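Local atomic coordinates of RNA polymerase sigma factor SIGMA-28 (FliA) (Aquifex aeolicus, PDB entry 1RP3), a protein that probably acts as the flagellar sigma factor that directs RNA polymerase to its promoters, and is held here in an inactive conformation by the anti-sigma factor FlgM. Residues 116-121 / 214-219; 138-143 / 223-228; 186-191 / 228-233. All blocks are in the same frame, centred on the assembly; numbering follows the deposited sequence.

Interaction 1 (116-121 / 214-219); sequences PTDEEV and ETSVSR
Two helix N termini meet where sigma region 3 packs against the helix-turn-helix of region 4. Helix 217-236 follows the turn of that motif, whose first helix ends in a Schellman motif at Glu214, and it is the one expected to read DNA. The tight part is the carboxylate of Asp118, the first residue of helix 118-125, set across the amides opening helix 217-236. Its CG lies anti to the carbonyl carbon (chi1 -60°), which sends the group across the gap. Asp118 OD2 takes Val217 N by its syn lone pair at 3.0 Å, nearly straight at 171°. Asp118 OD1 takes Ser218 N by its own syn lone pair at 2.9 Å, so the carboxylate spans two successive amides. The position next to two helix N termini would favour the charged form of the aspartate. Val217 CG2 comes within 3.4 Å of Asp118 OD2, while Phe133 of helix 129-158 touches both Asp118 and Val217. Buried Ser216 caps its own helix, OG accepting from Arg219 N; Ser216 CB lies 3.6 Å from Pro116 O and also meets Asp118 OD1. The other side is looser: Thr117 and Glu120, both partly exposed, form a capping box, and Glu119 lies exposed. Val121 CG2 stands 4.0 Å from Ser218 OG, the hydroxyl that donates to the anti lone pair of Asp118 OD1 at 2.9 Å.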
loop_
_atom_site.group_PDB
_atom_site.type_symbol
_atom_site.label_atom_id
_atom_site.label_comp_id
_atom_site.label_asym_id
_atom_site.label_seq_id
_atom_site.Cartn_x
_atom_site.Cartn_y
_atom_site.Cartn_z
ATOM N N PRO A 116 5.321 21.452 -17.519
ATOM C CA PRO A 116 4.428 20.923 -18.562
ATOM C C PRO A 116 3.154 20.316 -17.975
ATOM O O PRO A 116 3.111 19.976 -16.796
ATOM C CB PRO A 116 5.262 19.806 -19.196
ATOM C CG PRO A 116 6.668 20.137 -18.835
ATOM C CD PRO A 116 6.558 20.660 -17.440
ATOM N N THR A 117 2.119 20.180 -18.793
ATOM C CA THR A 117 0.884 19.556 -18.327
ATOM C C THR A 117 1.040 18.077 -18.658
ATOM O O THR A 117 1.941 17.710 -19.410
ATOM C CB THR A 117 -0.374 20.096 -19.066
ATOM O OG1 THR A 117 -0.315 19.754 -20.454
ATOM C CG2 THR A 117 -0.473 21.589 -18.941
ATOM N N ASP A 118 0.165 17.230 -18.127
ATOM C CA ASP A 118 0.243 15.802 -18.427
ATOM C C ASP A 118 -0.080 15.542 -19.901
ATOM O O ASP A 118 0.499 14.647 -20.534
ATOM C CB ASP A 118 -0.703 15.011 -17.517
ATOM C CG ASP A 118 -0.367 15.178 -16.036
ATOM O OD1 ASP A 118 0.814 14.995 -15.655
ATOM O OD2 ASP A 118 -1.282 15.512 -15.248
ATOM N N GLU A 119 -0.984 16.349 -20.449
ATOM C CA GLU A 119 -1.377 16.216 -21.847
ATOM C C GLU A 119 -0.185 16.534 -22.738
ATOM O O GLU A 119 0.010 15.891 -23.777
ATOM C CB GLU A 119 -2.537 17.161 -22.185
ATOM C CG GLU A 119 -3.213 17.816 -20.980
ATOM C CD GLU A 119 -4.124 16.883 -20.221
ATOM O OE1 GLU A 119 -4.860 16.100 -20.857
ATOM O OE2 GLU A 119 -4.124 16.942 -18.982
ATOM N N GLU A 120 0.631 17.498 -22.308
ATOM C CA GLU A 120 1.814 17.896 -23.070
ATOM C C GLU A 120 2.946 16.875 -22.963
ATOM O O GLU A 120 3.712 16.683 -23.914
ATOM C CB GLU A 120 2.298 19.296 -22.648
ATOM C CG GLU A 120 1.376 20.448 -23.106
ATOM C CD GLU A 120 1.738 21.818 -22.513
ATOM O OE1 GLU A 120 2.379 21.873 -21.435
ATOM O OE2 GLU A 120 1.352 22.851 -23.120
ATOM N N VAL A 121 3.045 16.218 -21.808
ATOM C CA VAL A 121 4.073 15.211 -21.577
ATOM C C VAL A 121 3.766 13.993 -22.437
ATOM O O VAL A 121 4.638 13.464 -23.120
ATOM C CB VAL A 121 4.137 14.789 -20.074
ATOM C CG1 VAL A 121 5.052 13.583 -19.900
ATOM C CG2 VAL A 121 4.628 15.953 -19.206
ATOM N N GLU A 214 -1.766 22.209 -7.270
ATOM C CA GLU A 214 -1.978 22.935 -8.520
ATOM C C GLU A 214 -0.907 22.662 -9.578
ATOM O O GLU A 214 -0.499 23.570 -10.304
ATOM C CB GLU A 214 -2.094 24.434 -8.247
ATOM N N THR A 215 -0.450 21.415 -9.662
ATOM C CA THR A 215 0.558 21.045 -10.646
ATOM C C THR A 215 0.087 19.824 -11.440
ATOM O O THR A 215 -1.094 19.461 -11.382
ATOM C CB THR A 215 1.913 20.751 -9.970
ATOM O OG1 THR A 215 2.932 20.573 -10.969
ATOM C CG2 THR A 215 1.811 19.498 -9.112
ATOM N N SER A 216 1.005 19.212 -12.193
ATOM C CA SER A 216 0.706 18.023 -12.995
ATOM C C SER A 216 0.931 16.735 -12.199
ATOM O O SER A 216 1.597 16.741 -11.166
ATOM C CB SER A 216 1.616 17.969 -14.218
ATOM O OG SER A 216 2.951 17.705 -13.815
ATOM N N VAL A 217 0.399 15.630 -12.715
ATOM C CA VAL A 217 0.565 14.329 -12.081
ATOM C C VAL A 217 2.016 13.898 -12.280
ATOM O O VAL A 217 2.621 13.320 -11.384
ATOM C CB VAL A 217 -0.403 13.275 -12.670
ATOM C CG1 VAL A 217 -0.137 11.889 -12.056
ATOM C CG2 VAL A 217 -1.844 13.702 -12.404
ATOM N N SER A 218 2.581 14.222 -13.438
ATOM C CA SER A 218 3.976 13.899 -13.725
ATOM C C SER A 218 4.915 14.528 -12.692
ATOM O O SER A 218 5.883 13.901 -12.257
ATOM C CB SER A 218 4.352 14.387 -15.115
ATOM O OG SER A 218 3.470 13.828 -16.068
ATOM N N ARG A 219 4.610 15.760 -12.292
ATOM C CA ARG A 219 5.412 16.465 -11.303
ATOM C C ARG A 219 5.297 15.823 -9.920
ATOM O O ARG A 219 6.308 15.633 -9.234
ATOM C CB ARG A 219 5.000 17.937 -11.236
ATOM C CG ARG A 219 5.654 18.739 -10.116
ATOM C CD ARG A 219 7.170 18.697 -10.204
ATOM N NE ARG A 219 7.774 19.464 -9.119
ATOM C CZ ARG A 219 9.076 19.711 -9.001
ATOM N NH1 ARG A 219 9.932 19.250 -9.909
ATOM N NH2 ARG A 219 9.517 20.424 -7.971
#

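Interaction 2 (138-143 / 223-228); sequences KINFSY and LKAKAL
This is a buried, nearly parallel helix-helix contact in which the long helix 129-158 of sigma region 3 runs beside helix 217-236, the second helix of the region 4 helix-turn-helix. The axes of the two segments pass 9.1 Å apart at 17°, and Asn140, Tyr143, Ala225 and Leu228 all point across the gap. Ala225 sits at the middle: its methyl is reached by Asn140 ND2 and, at 3.7 Å, by Tyr143 CD2. With CG anti to the carbonyl carbon (chi1 -69°), the Tyr143 ring passes alongside Ala225, whose carbonyl oxygen stands 4.1 Å above one face, displaced toward the rim. Tyr143 CB closes on Leu228 CB at 3.8 Å, and Leu228 CD1 lies near Asn140 O. The tyrosine hydroxyl leaves the interface to bond Glu98 of helix 92-112. Asn140 reaches over obliquely, so that its ND2 rests on the aliphatic stem of Lys224, 3.6 Å from Lys224 CB. That stem is fully extended, CG anti to the backbone N, and its ammonium is bonded to His35 of the sigma region 2 side. Asn140 ND2 also comes within 3.2 Å of Ala225 N, but both are donors and no bond joins them; the side-chain amide of Asn140 donates instead through ND2 to Ser221 O, one turn earlier on helix 217-236. The chemistry is therefore mixed: methyl, methylene and ring contacts pack around the Asn140 amide, whose bond to Ser221 O gives the helix pair a directional polar tie at a buried position.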
loop_
_atom_site.group_PDB
_atom_site.type_symbol
_atom_site.label_atom_id
_atom_site.label_comp_id
_atom_site.label_asym_id
_atom_site.label_seq_id
_atom_site.Cartn_x
_atom_site.Cartn_y
_atom_site.Cartn_z
ATOM N N LYS A 138 3.518 2.542 -12.421
ATOM C CA LYS A 138 4.429 1.401 -12.358
ATOM C C LYS A 138 5.779 1.855 -11.827
ATOM O O LYS A 138 6.369 1.199 -10.970
ATOM C CB LYS A 138 4.618 0.753 -13.733
ATOM C CG LYS A 138 3.391 0.025 -14.248
ATOM C CD LYS A 138 3.650 -0.632 -15.589
ATOM C CE LYS A 138 4.664 -1.764 -15.493
ATOM N NZ LYS A 138 4.927 -2.368 -16.838
ATOM N N ILE A 139 6.239 3.007 -12.309
ATOM C CA ILE A 139 7.515 3.567 -11.891
ATOM C C ILE A 139 7.497 3.804 -10.388
ATOM O O ILE A 139 8.351 3.297 -9.653
ATOM C CB ILE A 139 7.824 4.892 -12.635
ATOM C CG1 ILE A 139 8.193 4.600 -14.090
ATOM C CG2 ILE A 139 8.948 5.650 -11.928
ATOM C CD1 ILE A 139 8.196 5.837 -14.975
ATOM N N ASN A 140 6.495 4.552 -9.944
ATOM C CA ASN A 140 6.316 4.856 -8.535
ATOM C C ASN A 140 6.123 3.614 -7.682
ATOM O O ASN A 140 6.572 3.569 -6.528
ATOM C CB ASN A 140 5.144 5.814 -8.343
ATOM C CG ASN A 140 5.541 7.244 -8.574
ATOM O OD1 ASN A 140 5.050 7.904 -9.489
ATOM N ND2 ASN A 140 6.474 7.729 -7.759
ATOM N N PHE A 141 5.476 2.590 -8.238
ATOM C CA PHE A 141 5.285 1.397 -7.436
ATOM C C PHE A 141 6.592 0.627 -7.230
ATOM O O PHE A 141 6.796 0.014 -6.177
ATOM C CB PHE A 141 4.151 0.504 -7.936
ATOM C CG PHE A 141 3.606 -0.382 -6.859
ATOM C CD1 PHE A 141 2.909 0.166 -5.789
ATOM C CD2 PHE A 141 3.870 -1.748 -6.856
ATOM C CE1 PHE A 141 2.494 -0.626 -4.733
ATOM C CE2 PHE A 141 3.455 -2.552 -5.791
ATOM C CZ PHE A 141 2.768 -1.990 -4.734
ATOM N N SER A 142 7.495 0.720 -8.203
ATOM C CA SER A 142 8.798 0.073 -8.107
ATOM C C SER A 142 9.540 0.611 -6.894
ATOM O O SER A 142 10.218 -0.139 -6.202
ATOM C CB SER A 142 9.640 0.361 -9.352
ATOM O OG SER A 142 9.021 -0.149 -10.515
ATOM N N TYR A 143 9.417 1.912 -6.647
ATOM C CA TYR A 143 10.074 2.524 -5.501
ATOM C C TYR A 143 9.364 2.157 -4.210
ATOM O O TYR A 143 9.967 2.146 -3.139
ATOM C CB TYR A 143 10.172 4.035 -5.669
ATOM C CG TYR A 143 11.142 4.440 -6.763
ATOM C CD1 TYR A 143 12.526 4.283 -6.595
ATOM C CD2 TYR A 143 10.681 4.942 -7.983
ATOM C CE1 TYR A 143 13.420 4.618 -7.616
ATOM C CE2 TYR A 143 11.566 5.277 -9.008
ATOM C CZ TYR A 143 12.933 5.112 -8.821
ATOM O OH TYR A 143 13.807 5.452 -9.832
ATOM N N LEU A 223 8.421 13.794 -7.741
ATOM C CA LEU A 223 8.658 14.172 -6.358
ATOM C C LEU A 223 8.467 12.978 -5.404
ATOM O O LEU A 223 9.210 12.837 -4.434
ATOM C CB LEU A 223 7.744 15.335 -5.969
ATOM C CG LEU A 223 8.135 16.717 -6.517
ATOM C CD1 LEU A 223 7.100 17.779 -6.128
ATOM C CD2 LEU A 223 9.514 17.118 -6.002
ATOM N N LYS A 224 7.478 12.126 -5.695
ATOM C CA LYS A 224 7.190 10.939 -4.885
ATOM C C LYS A 224 8.314 9.924 -5.084
ATOM O O LYS A 224 8.869 9.417 -4.122
ATOM C CB LYS A 224 5.843 10.322 -5.297
ATOM C CG LYS A 224 5.446 9.053 -4.524
ATOM C CD LYS A 224 4.127 8.443 -5.029
ATOM C CE LYS A 224 3.721 7.210 -4.214
ATOM N NZ LYS A 224 2.516 6.539 -4.751
ATOM N N ALA A 225 8.663 9.663 -6.337
ATOM C CA ALA A 225 9.731 8.717 -6.660
ATOM C C ALA A 225 11.070 9.127 -6.047
ATOM O O ALA A 225 11.795 8.282 -5.513
ATOM C CB ALA A 225 9.866 8.569 -8.163
ATOM N N LYS A 226 11.384 10.422 -6.103
ATOM C CA LYS A 226 12.634 10.929 -5.538
ATOM C C LYS A 226 12.619 10.765 -4.029
ATOM O O LYS A 226 13.567 10.247 -3.442
ATOM C CB LYS A 226 12.856 12.389 -5.921
ATOM N N ALA A 227 11.519 11.152 -3.403
ATOM C CA ALA A 227 11.403 11.007 -1.959
ATOM C C ALA A 227 11.521 9.532 -1.544
ATOM O O ALA A 227 12.239 9.199 -0.607
ATOM C CB ALA A 227 10.098 11.580 -1.487
ATOM N N LEU A 228 10.850 8.649 -2.280
ATOM C CA LEU A 228 10.881 7.224 -1.971
ATOM C C LEU A 228 12.267 6.629 -2.169
ATOM O O LEU A 228 12.666 5.739 -1.421
ATOM C CB LEU A 228 9.828 6.454 -2.784
ATOM C CG LEU A 228 8.370 6.766 -2.432
ATOM C CD1 LEU A 228 7.422 5.980 -3.328
ATOM C CD2 LEU A 228 8.123 6.463 -0.968
#

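Interaction 3 (186-191 / 228-233); sequences SKLPER and LERLRE
Leu188 and Arg230 both carry CG anti to the carbonyl carbon, with chi1 of -68° and -71°, and the two side chains slide past each other in opposite directions. The arginine runs extended from CG to NE before chi4 of -61° turns its guanidinium out of line with the chain. Leu188 CD2 lies along the stem of this arginine, 4.0 Å from both CB and CD of Arg230. Leu188 CD1 faces Leu231 CD2 at 4.3 Å, so the leucine fork straddles two neighbouring residues of the helix. Farther out, Pro189 meets the arginine tip to tip: its CD approaches Arg230 NE at 3.7 Å, coming in at the edge of the guanidinium near the plane, with Pro189 CG 4.1 Å from Arg230 NH2. The connection between helix 167-185 and helix 190-201 runs through segment 186-191, Pro189 taking the N-cap position of the latter helix, and this contact lays it against helix 217-236, the last helix of the region 4 helix-turn-helix domain. No hydrogen bond crosses between the segments; the touching is apolar on the Leu188 side and passes to the charged guanidinium on the Pro189 side. There Arg230 NE has a long, weak ion pair with Glu192 in helix 190-201, which starts just after Pro189. Burial changes in the same direction, with Leu188 and Leu231 enclosed and Arg230 exposed. On the enclosed side Leu83 of the FlgM chain packs on Leu231; separately, Asp76 of that chain touches Ser186.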
loop_
_atom_site.group_PDB
_atom_site.type_symbol
_atom_site.label_atom_id
_atom_site.label_comp_id
_atom_site.label_asym_id
_atom_site.label_seq_id
_atom_site.Cartn_x
_atom_site.Cartn_y
_atom_site.Cartn_z
ATOM N N SER A 186 13.543 13.487 8.186
ATOM C CA SER A 186 14.064 14.829 8.421
ATOM C C SER A 186 14.997 15.327 7.323
ATOM O O SER A 186 15.169 16.532 7.161
ATOM C CB SER A 186 14.802 14.876 9.756
ATOM O OG SER A 186 15.906 13.998 9.734
ATOM N N LYS A 187 15.582 14.403 6.567
ATOM C CA LYS A 187 16.508 14.769 5.501
ATOM C C LYS A 187 15.899 14.881 4.101
ATOM O O LYS A 187 16.597 14.754 3.093
ATOM C CB LYS A 187 17.718 13.834 5.510
ATOM C CG LYS A 187 18.517 13.944 6.799
ATOM C CD LYS A 187 19.734 13.046 6.801
ATOM C CE LYS A 187 20.450 13.120 8.143
ATOM N NZ LYS A 187 21.610 12.188 8.220
ATOM N N LEU A 188 14.596 15.145 4.056
ATOM C CA LEU A 188 13.872 15.306 2.802
ATOM C C LEU A 188 13.620 16.787 2.566
ATOM O O LEU A 188 13.475 17.559 3.518
ATOM C CB LEU A 188 12.514 14.599 2.870
ATOM C CG LEU A 188 12.425 13.078 2.946
ATOM C CD1 LEU A 188 10.991 12.672 3.227
ATOM C CD2 LEU A 188 12.916 12.462 1.648
ATOM N N PRO A 189 13.609 17.214 1.292
ATOM C CA PRO A 189 13.362 18.613 0.935
ATOM C C PRO A 189 11.903 18.936 1.256
ATOM O O PRO A 189 11.039 18.060 1.182
ATOM C CB PRO A 189 13.608 18.623 -0.572
ATOM C CG PRO A 189 14.658 17.576 -0.738
ATOM C CD PRO A 189 14.123 16.469 0.132
ATOM N N GLU A 190 11.631 20.191 1.600
ATOM C CA GLU A 190 10.279 20.616 1.950
ATOM C C GLU A 190 9.215 20.169 0.954
ATOM O O GLU A 190 8.161 19.687 1.355
ATOM C CB GLU A 190 10.229 22.136 2.133
ATOM N N ARG A 191 9.507 20.294 -0.338
ATOM C CA ARG A 191 8.556 19.924 -1.380
ATOM C C ARG A 191 8.247 18.429 -1.364
ATOM O O ARG A 191 7.084 18.038 -1.415
ATOM C CB ARG A 191 9.092 20.340 -2.752
ATOM C CG ARG A 191 8.021 20.861 -3.707
ATOM C CD ARG A 191 7.618 22.287 -3.368
ATOM N NE ARG A 191 6.189 22.444 -3.082
ATOM C CZ ARG A 191 5.202 22.081 -3.912
ATOM N NH1 ARG A 191 5.452 21.522 -5.115
ATOM N NH2 ARG A 191 3.940 22.268 -3.540
ATOM N N LEU A 228 10.850 8.649 -2.280
ATOM C CA LEU A 228 10.881 7.224 -1.971
ATOM C C LEU A 228 12.267 6.629 -2.169
ATOM O O LEU A 228 12.666 5.739 -1.421
ATOM C CB LEU A 228 9.828 6.454 -2.784
ATOM C CG LEU A 228 8.370 6.766 -2.432
ATOM C CD1 LEU A 228 7.422 5.980 -3.328
ATOM C CD2 LEU A 228 8.123 6.463 -0.968
ATOM N N GLU A 229 12.995 7.122 -3.172
ATOM C CA GLU A 229 14.349 6.655 -3.445
ATOM C C GLU A 229 15.257 7.070 -2.296
ATOM O O GLU A 229 16.012 6.250 -1.776
ATOM C CB GLU A 229 14.870 7.235 -4.745
ATOM N N ARG A 230 15.165 8.334 -1.883
ATOM C CA ARG A 230 15.985 8.819 -0.780
ATOM C C ARG A 230 15.801 7.930 0.439
ATOM O O ARG A 230 16.762 7.333 0.931
ATOM C CB ARG A 230 15.627 10.260 -0.396
ATOM C CG ARG A 230 16.029 11.322 -1.393
ATOM C CD ARG A 230 16.216 12.665 -0.686
ATOM N NE ARG A 230 16.070 13.816 -1.582
ATOM C CZ ARG A 230 16.831 14.054 -2.648
ATOM N NH1 ARG A 230 17.816 13.228 -2.977
ATOM N NH2 ARG A 230 16.595 15.119 -3.402
ATOM N N LEU A 231 14.554 7.804 0.887
ATOM C CA LEU A 231 14.229 7.001 2.058
ATOM C C LEU A 231 14.842 5.609 2.031
ATOM O O LEU A 231 15.371 5.158 3.039
ATOM C CB LEU A 231 12.710 6.916 2.255
ATOM C CG LEU A 231 12.010 8.242 2.579
ATOM C CD1 LEU A 231 10.502 8.115 2.444
ATOM C CD2 LEU A 231 12.388 8.699 3.964
ATOM N N ARG A 232 14.795 4.934 0.885
ATOM C CA ARG A 232 15.368 3.595 0.800
ATOM C C ARG A 232 16.870 3.603 1.101
ATOM O O ARG A 232 17.345 2.782 1.882
ATOM C CB ARG A 232 15.130 2.967 -0.574
ATOM C CG ARG A 232 15.614 1.522 -0.648
ATOM C CD ARG A 232 15.806 1.040 -2.074
ATOM N NE ARG A 232 16.692 1.917 -2.841
ATOM C CZ ARG A 232 18.006 2.049 -2.641
ATOM N NH1 ARG A 232 18.622 1.356 -1.685
ATOM N NH2 ARG A 232 18.710 2.888 -3.396
ATOM N N GLU A 233 17.606 4.523 0.475
ATOM C CA GLU A 233 19.052 4.630 0.678
ATOM C C GLU A 233 19.357 5.000 2.124
ATOM O O GLU A 233 20.205 4.384 2.760
ATOM C CB GLU A 233 19.651 5.662 -0.277
#

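How the interactions relate
From the N terminus the chain passes 116-121, 138-143 and 186-191 before reaching 214-219, 223-228 and 228-233, so the first partners come in the same order as the second and all three contacts cross; none nests. Interaction 1 closes a loop with 92 residues between its segments, interaction 2 one with 79 and interaction 3 one with 36. All three converge on helix 217-236 or its N-terminal approach. Interactions 1 and 2 tie successive helices of region 3 to it, and interaction 3 lays the connection before helix 190-201 against the same helix, within region 4. Interactions 2 and 3 share Leu228, with centres about 11 Å apart; the centres of interactions 1 and 3 lie about 22 Å apart.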